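Side-chain contacts in putative methylthioribose-1-phosphate isomerase (Archaeoglobus fulgidus, PDB 1T5O), which probably interconverts 5-methylthioribose 1-phosphate and 5-methylthioribulose 1-phosphate, an isomerisation in methionine biosynthesis: residues A[235-238]-A[239-242]; A[328-331]-A[332-335]. All blocks are in the same frame, centred on the assembly; numbering follows the deposited sequence.

Interaction 1 is a largely buried beta hairpin, strands 235-237 and 240-244 joined by a short turn, beside the predicted catalytic region. Interaction 2 lies farther from the centre of the chain, away from the annotated sites, where the loop after strand 325-327 enters helix 331-338. Backbone hydrogen bonds carry both, but in the hairpin they run between strands with apolar side chains packed beside them, whereas at the helix start they follow the first turn and are joined by an asparagine side chain. Their centres are 12 Å apart, and they meet through a long, weak ion pair between R238 at the hairpin turn and E332 on the helix.

Interaction 1: A[235-238]-A[239-242]; sequences RIVR and DAVF
V237 and F242 meet diagonally across the hairpin: V237 CG2 comes up to the ring of F242 at its edge, in the ring plane, 3.8 Å from CE1. With chi1 at -62°, V237 lodges CG2 between its own backbone N and carbonyl carbon, and from there the same methyl also reaches A240 CB at 4.2 Å. R235, V237, A240 and F242 share this face of the sheet, and P311 of the neighbouring strand packs against A240 and F242. On the opposite face the buried I236 and V241 lie side by side, I236 CG1 to V241 CG2 4.2 Å. The backbone ladder is firm in its middle, with F242 N to R235 O at 2.8 Å and V237 N to A240 O at 2.9 Å; the return bond from A240 N to V237 O is weak. The turn is looser and partly exposed. D239 OD2 passes V237 CG2 at 3.4 Å but is hydrogen-bonded to A276 N, and R238 NH1 is hydrogen-bonded to W272 O. A type I turn from V237 to A240 thus closes a beta hairpin with a two-residue loop, whose strands lead from D234, the predicted proton donor, to N243, predicted to bind substrate.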
ATOM      1  N   ARG A 235     -12.675 -15.225   8.250  1.00 18.22           N
ATOM      2  CA  ARG A 235     -13.120 -16.603   8.192  1.00 22.46           C
ATOM      3  C   ARG A 235     -11.945 -17.545   8.341  1.00 20.28           C
ATOM      4  O   ARG A 235     -10.917 -17.371   7.683  1.00 19.26           O
ATOM      5  CB  ARG A 235     -13.798 -16.874   6.858  1.00 20.27           C
ATOM      6  CG  ARG A 235     -14.755 -18.020   6.955  1.00 30.50           C
ATOM      7  CD  ARG A 235     -14.475 -19.039   5.919  1.00 33.27           C
ATOM      8  NE  ARG A 235     -14.877 -18.659   4.573  1.00 37.99           N
ATOM      9  CZ  ARG A 235     -16.103 -18.279   4.206  1.00 43.53           C
ATOM     10  NH1 ARG A 235     -17.088 -18.189   5.094  1.00 45.95           N
ATOM     11  NH2 ARG A 235     -16.373 -18.077   2.915  1.00 43.48           N
ATOM     12  N   ILE A 236     -12.109 -18.565   9.173  1.00 20.28           N
ATOM     13  CA  ILE A 236     -11.029 -19.513   9.385  1.00 16.70           C
ATOM     14  C   ILE A 236     -11.459 -20.916   8.981  1.00 19.00           C
ATOM     15  O   ILE A 236     -12.404 -21.468   9.546  1.00 17.54           O
ATOM     16  CB  ILE A 236     -10.578 -19.501  10.854  1.00 17.49           C
ATOM     17  CG1 ILE A 236     -10.116 -18.065  11.226  1.00 17.93           C
ATOM     18  CG2 ILE A 236      -9.440 -20.551  11.050  1.00 18.27           C
ATOM     19  CD1 ILE A 236      -9.723 -17.831  12.676  1.00 16.55           C
ATOM     20  N   VAL A 237     -10.772 -21.473   7.981  1.00 17.75           N
ATOM     21  CA  VAL A 237     -11.066 -22.817   7.487  1.00 18.90           C
ATOM     22  C   VAL A 237      -9.931 -23.737   7.935  1.00 20.44           C
ATOM     23  O   VAL A 237      -8.967 -23.271   8.548  1.00 17.43           O
ATOM     24  CB  VAL A 237     -11.261 -22.822   5.943  1.00 19.75           C
ATOM     25  CG1 VAL A 237     -12.473 -21.943   5.591  1.00 18.93           C
ATOM     26  CG2 VAL A 237      -9.985 -22.331   5.222  1.00 18.18           C
ATOM     27  N   ARG A 238     -10.023 -25.029   7.627  1.00 21.01           N
ATOM     28  CA  ARG A 238      -9.035 -25.971   8.124  1.00 22.44           C
ATOM     29  C   ARG A 238      -7.592 -25.777   7.753  1.00 22.63           C
ATOM     30  O   ARG A 238      -6.718 -26.253   8.476  1.00 23.71           O
ATOM     31  CB  ARG A 238      -9.447 -27.413   7.810  1.00 24.18           C
ATOM     32  CG  ARG A 238     -10.734 -27.801   8.515  1.00 27.66           C
ATOM     33  CD  ARG A 238     -10.824 -29.294   8.769  1.00 28.92           C
ATOM     34  NE  ARG A 238     -10.563 -30.087   7.584  1.00 29.37           N
ATOM     35  CZ  ARG A 238     -11.423 -30.279   6.592  1.00 30.09           C
ATOM     36  NH1 ARG A 238     -12.631 -29.728   6.626  1.00 33.38           N
ATOM     37  NH2 ARG A 238     -11.073 -31.040   5.566  1.00 29.53           N
ATOM     38  N   ASP A 239      -7.326 -25.107   6.640  1.00 22.07           N
ATOM     39  CA  ASP A 239      -5.942 -24.875   6.240  1.00 20.19           C
ATOM     40  C   ASP A 239      -5.607 -23.407   6.086  1.00 20.85           C
ATOM     41  O   ASP A 239      -4.530 -23.069   5.586  1.00 21.05           O
ATOM     42  CB  ASP A 239      -5.645 -25.594   4.925  1.00 22.93           C
ATOM     43  CG  ASP A 239      -6.642 -25.238   3.805  1.00 25.14           C
ATOM     44  OD1 ASP A 239      -6.404 -25.662   2.664  1.00 24.42           O
ATOM     45  OD2 ASP A 239      -7.664 -24.555   4.050  1.00 23.41           O
ATOM     46  N   ALA A 240      -6.495 -22.506   6.498  1.00 18.25           N
ATOM     47  CA  ALA A 240      -6.153 -21.094   6.302  1.00 19.43           C
ATOM     48  C   ALA A 240      -7.008 -20.064   6.988  1.00 19.05           C
ATOM     49  O   ALA A 240      -8.144 -20.316   7.336  1.00 19.16           O
ATOM     50  CB  ALA A 240      -6.128 -20.768   4.791  1.00 19.84           C
ATOM     51  N   VAL A 241      -6.425 -18.883   7.158  1.00 16.39           N
ATOM     52  CA  VAL A 241      -7.138 -17.760   7.738  1.00 16.65           C
ATOM     53  C   VAL A 241      -7.413 -16.753   6.623  1.00 17.13           C
ATOM     54  O   VAL A 241      -6.478 -16.251   6.005  1.00 18.11           O
ATOM     55  CB  VAL A 241      -6.303 -17.060   8.840  1.00 14.36           C
ATOM     56  CG1 VAL A 241      -7.012 -15.808   9.298  1.00 15.87           C
ATOM     57  CG2 VAL A 241      -6.126 -18.021  10.057  1.00 16.93           C
ATOM     58  N   PHE A 242      -8.685 -16.481   6.331  1.00 16.61           N
ATOM     59  CA  PHE A 242      -9.004 -15.455   5.343  1.00 17.07           C
ATOM     60  C   PHE A 242      -9.195 -14.121   6.092  1.00 17.67           C
ATOM     61  O   PHE A 242      -9.951 -14.047   7.065  1.00 16.84           O
ATOM     62  CB  PHE A 242     -10.277 -15.796   4.540  1.00 17.94           C
ATOM     63  CG  PHE A 242     -10.082 -16.915   3.519  1.00 21.27           C
ATOM     64  CD1 PHE A 242     -10.128 -18.254   3.916  1.00 21.42           C
ATOM     65  CD2 PHE A 242      -9.809 -16.624   2.182  1.00 20.56           C
ATOM     66  CE1 PHE A 242      -9.905 -19.287   3.002  1.00 22.19           C
ATOM     67  CE2 PHE A 242      -9.579 -17.659   1.247  1.00 24.04           C
ATOM     68  CZ  PHE A 242      -9.629 -19.000   1.673  1.00 20.54           C
TER

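Interaction 2: A[328-331]-A[332-335]; sequences YPPY and EVNV
N334 reaches back from the helix to the loop before it, and its amide supplies the polar side-chain contact: ND2 donates to Y328 O over 2.8 Å in a nearly straight bond (170°). The acceptor lies in the plane of the N334 amide, while ND2 sits well above the carbonyl plane of Y328. This reach follows from chi1 of -60°, which sets CG beside the helix backbone N and turns the amide toward the loop. An alanine here is likely to leave the Y328 carbonyl without this donor and the cis P329-P330 bend less firmly tied to the helix. Among backbone bonds, P330 O takes N334 N at 2.9 Å and V333 N more weakly at 3.1 Å; Y331 O takes V335 N at 2.9 Å. Two apolar contacts flank these bonds. P330 CG lies alongside V333 CG2 at 3.9 Å on the exposed side, whereas Y331 CB meets V335 CG2 at 3.8 Å on the buried side. The Y331 ring carries P329 CA over the centre of one face, and its OH is hydrogen-bonded to V317 O. Together these form a helix N-terminus, with P330 at the N-cap position and the first turn of helix 331-338 beginning straight after a cis-proline loop.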
ATOM      1  N   TYR A 328      -3.107 -23.671  19.845  1.00 22.15           N
ATOM      2  CA  TYR A 328      -1.809 -23.862  19.191  1.00 21.83           C
ATOM      3  C   TYR A 328      -1.818 -25.007  18.201  1.00 22.12           C
ATOM      4  O   TYR A 328      -2.745 -25.810  18.195  1.00 18.48           O
ATOM      5  CB  TYR A 328      -0.732 -24.186  20.224  1.00 22.60           C
ATOM      6  CG  TYR A 328      -0.464 -23.098  21.199  1.00 26.81           C
ATOM      7  CD1 TYR A 328      -1.141 -23.055  22.420  1.00 27.06           C
ATOM      8  CD2 TYR A 328       0.468 -22.109  20.919  1.00 26.26           C
ATOM      9  CE1 TYR A 328      -0.890 -22.056  23.332  1.00 27.67           C
ATOM     10  CE2 TYR A 328       0.728 -21.102  21.834  1.00 27.95           C
ATOM     11  CZ  TYR A 328       0.039 -21.088  23.037  1.00 28.81           C
ATOM     12  OH  TYR A 328       0.264 -20.098  23.948  1.00 31.96           O
ATOM     13  N   PRO A 329      -0.769 -25.100  17.355  1.00 21.42           N
ATOM     14  CA  PRO A 329      -0.677 -26.184  16.366  1.00 20.77           C
ATOM     15  C   PRO A 329      -0.414 -27.469  17.154  1.00 21.31           C
ATOM     16  O   PRO A 329       0.136 -27.421  18.248  1.00 21.54           O
ATOM     17  CB  PRO A 329       0.533 -25.787  15.509  1.00 20.49           C
ATOM     18  CG  PRO A 329       0.576 -24.244  15.649  1.00 22.64           C
ATOM     19  CD  PRO A 329       0.260 -24.066  17.116  1.00 20.61           C
ATOM     20  N   PRO A 330      -0.822 -28.626  16.625  1.00 21.72           N
ATOM     21  CA  PRO A 330      -1.518 -28.846  15.345  1.00 21.51           C
ATOM     22  C   PRO A 330      -3.006 -28.453  15.447  1.00 21.57           C
ATOM     23  O   PRO A 330      -3.744 -28.965  16.307  1.00 22.41           O
ATOM     24  CB  PRO A 330      -1.303 -30.340  15.092  1.00 21.23           C
ATOM     25  CG  PRO A 330      -1.348 -30.921  16.497  1.00 20.92           C
ATOM     26  CD  PRO A 330      -0.577 -29.900  17.332  1.00 21.49           C
ATOM     27  N   TYR A 331      -3.436 -27.549  14.569  1.00 19.04           N
ATOM     28  CA  TYR A 331      -4.802 -27.061  14.576  1.00 19.72           C
ATOM     29  C   TYR A 331      -5.852 -28.140  14.308  1.00 20.83           C
ATOM     30  O   TYR A 331      -6.926 -28.095  14.887  1.00 19.36           O
ATOM     31  CB  TYR A 331      -4.935 -25.895  13.587  1.00 20.25           C
ATOM     32  CG  TYR A 331      -4.070 -24.705  13.991  1.00 21.66           C
ATOM     33  CD1 TYR A 331      -3.077 -24.203  13.133  1.00 19.62           C
ATOM     34  CD2 TYR A 331      -4.232 -24.103  15.241  1.00 19.17           C
ATOM     35  CE1 TYR A 331      -2.261 -23.113  13.527  1.00 21.75           C
ATOM     36  CE2 TYR A 331      -3.428 -23.025  15.645  1.00 22.07           C
ATOM     37  CZ  TYR A 331      -2.444 -22.532  14.788  1.00 22.35           C
ATOM     38  OH  TYR A 331      -1.657 -21.470  15.206  1.00 21.72           O
ATOM     39  N   GLU A 332      -5.510 -29.120  13.473  1.00 21.57           N
ATOM     40  CA  GLU A 332      -6.423 -30.212  13.136  1.00 25.97           C
ATOM     41  C   GLU A 332      -6.830 -30.933  14.422  1.00 23.80           C
ATOM     42  O   GLU A 332      -7.937 -31.458  14.534  1.00 23.78           O
ATOM     43  CB  GLU A 332      -5.735 -31.200  12.191  1.00 29.10           C
ATOM     44  CG  GLU A 332      -6.702 -31.984  11.321  1.00 39.49           C
ATOM     45  CD  GLU A 332      -7.362 -31.124  10.236  1.00 44.29           C
ATOM     46  OE1 GLU A 332      -6.673 -30.286   9.609  1.00 47.25           O
ATOM     47  OE2 GLU A 332      -8.571 -31.301   9.989  1.00 50.33           O
ATOM     48  N   VAL A 333      -5.920 -30.969  15.385  1.00 22.92           N
ATOM     49  CA  VAL A 333      -6.228 -31.594  16.665  1.00 22.36           C
ATOM     50  C   VAL A 333      -6.813 -30.591  17.671  1.00 21.33           C
ATOM     51  O   VAL A 333      -7.856 -30.839  18.269  1.00 21.77           O
ATOM     52  CB  VAL A 333      -4.963 -32.229  17.336  1.00 22.20           C
ATOM     53  CG1 VAL A 333      -5.327 -32.769  18.715  1.00 22.34           C
ATOM     54  CG2 VAL A 333      -4.411 -33.363  16.494  1.00 20.76           C
ATOM     55  N   ASN A 334      -6.158 -29.446  17.830  1.00 20.92           N
ATOM     56  CA  ASN A 334      -6.560 -28.476  18.844  1.00 21.99           C
ATOM     57  C   ASN A 334      -7.732 -27.551  18.630  1.00 22.68           C
ATOM     58  O   ASN A 334      -8.331 -27.095  19.607  1.00 23.95           O
ATOM     59  CB  ASN A 334      -5.340 -27.658  19.271  1.00 21.67           C
ATOM     60  CG  ASN A 334      -4.249 -28.532  19.841  1.00 25.18           C
ATOM     61  OD1 ASN A 334      -4.540 -29.552  20.447  1.00 26.62           O
ATOM     62  ND2 ASN A 334      -2.992 -28.136  19.663  1.00 25.70           N
ATOM     63  N   VAL A 335      -8.060 -27.264  17.380  1.00 21.84           N
ATOM     64  CA  VAL A 335      -9.201 -26.403  17.105  1.00 22.58           C
ATOM     65  C   VAL A 335     -10.489 -27.111  17.568  1.00 23.59           C
ATOM     66  O   VAL A 335     -11.283 -26.526  18.312  1.00 22.44           O
ATOM     67  CB  VAL A 335      -9.248 -26.030  15.606  1.00 21.62           C
ATOM     68  CG1 VAL A 335     -10.641 -25.525  15.202  1.00 20.41           C
ATOM     69  CG2 VAL A 335      -8.196 -24.918  15.337  1.00 19.51           C
TER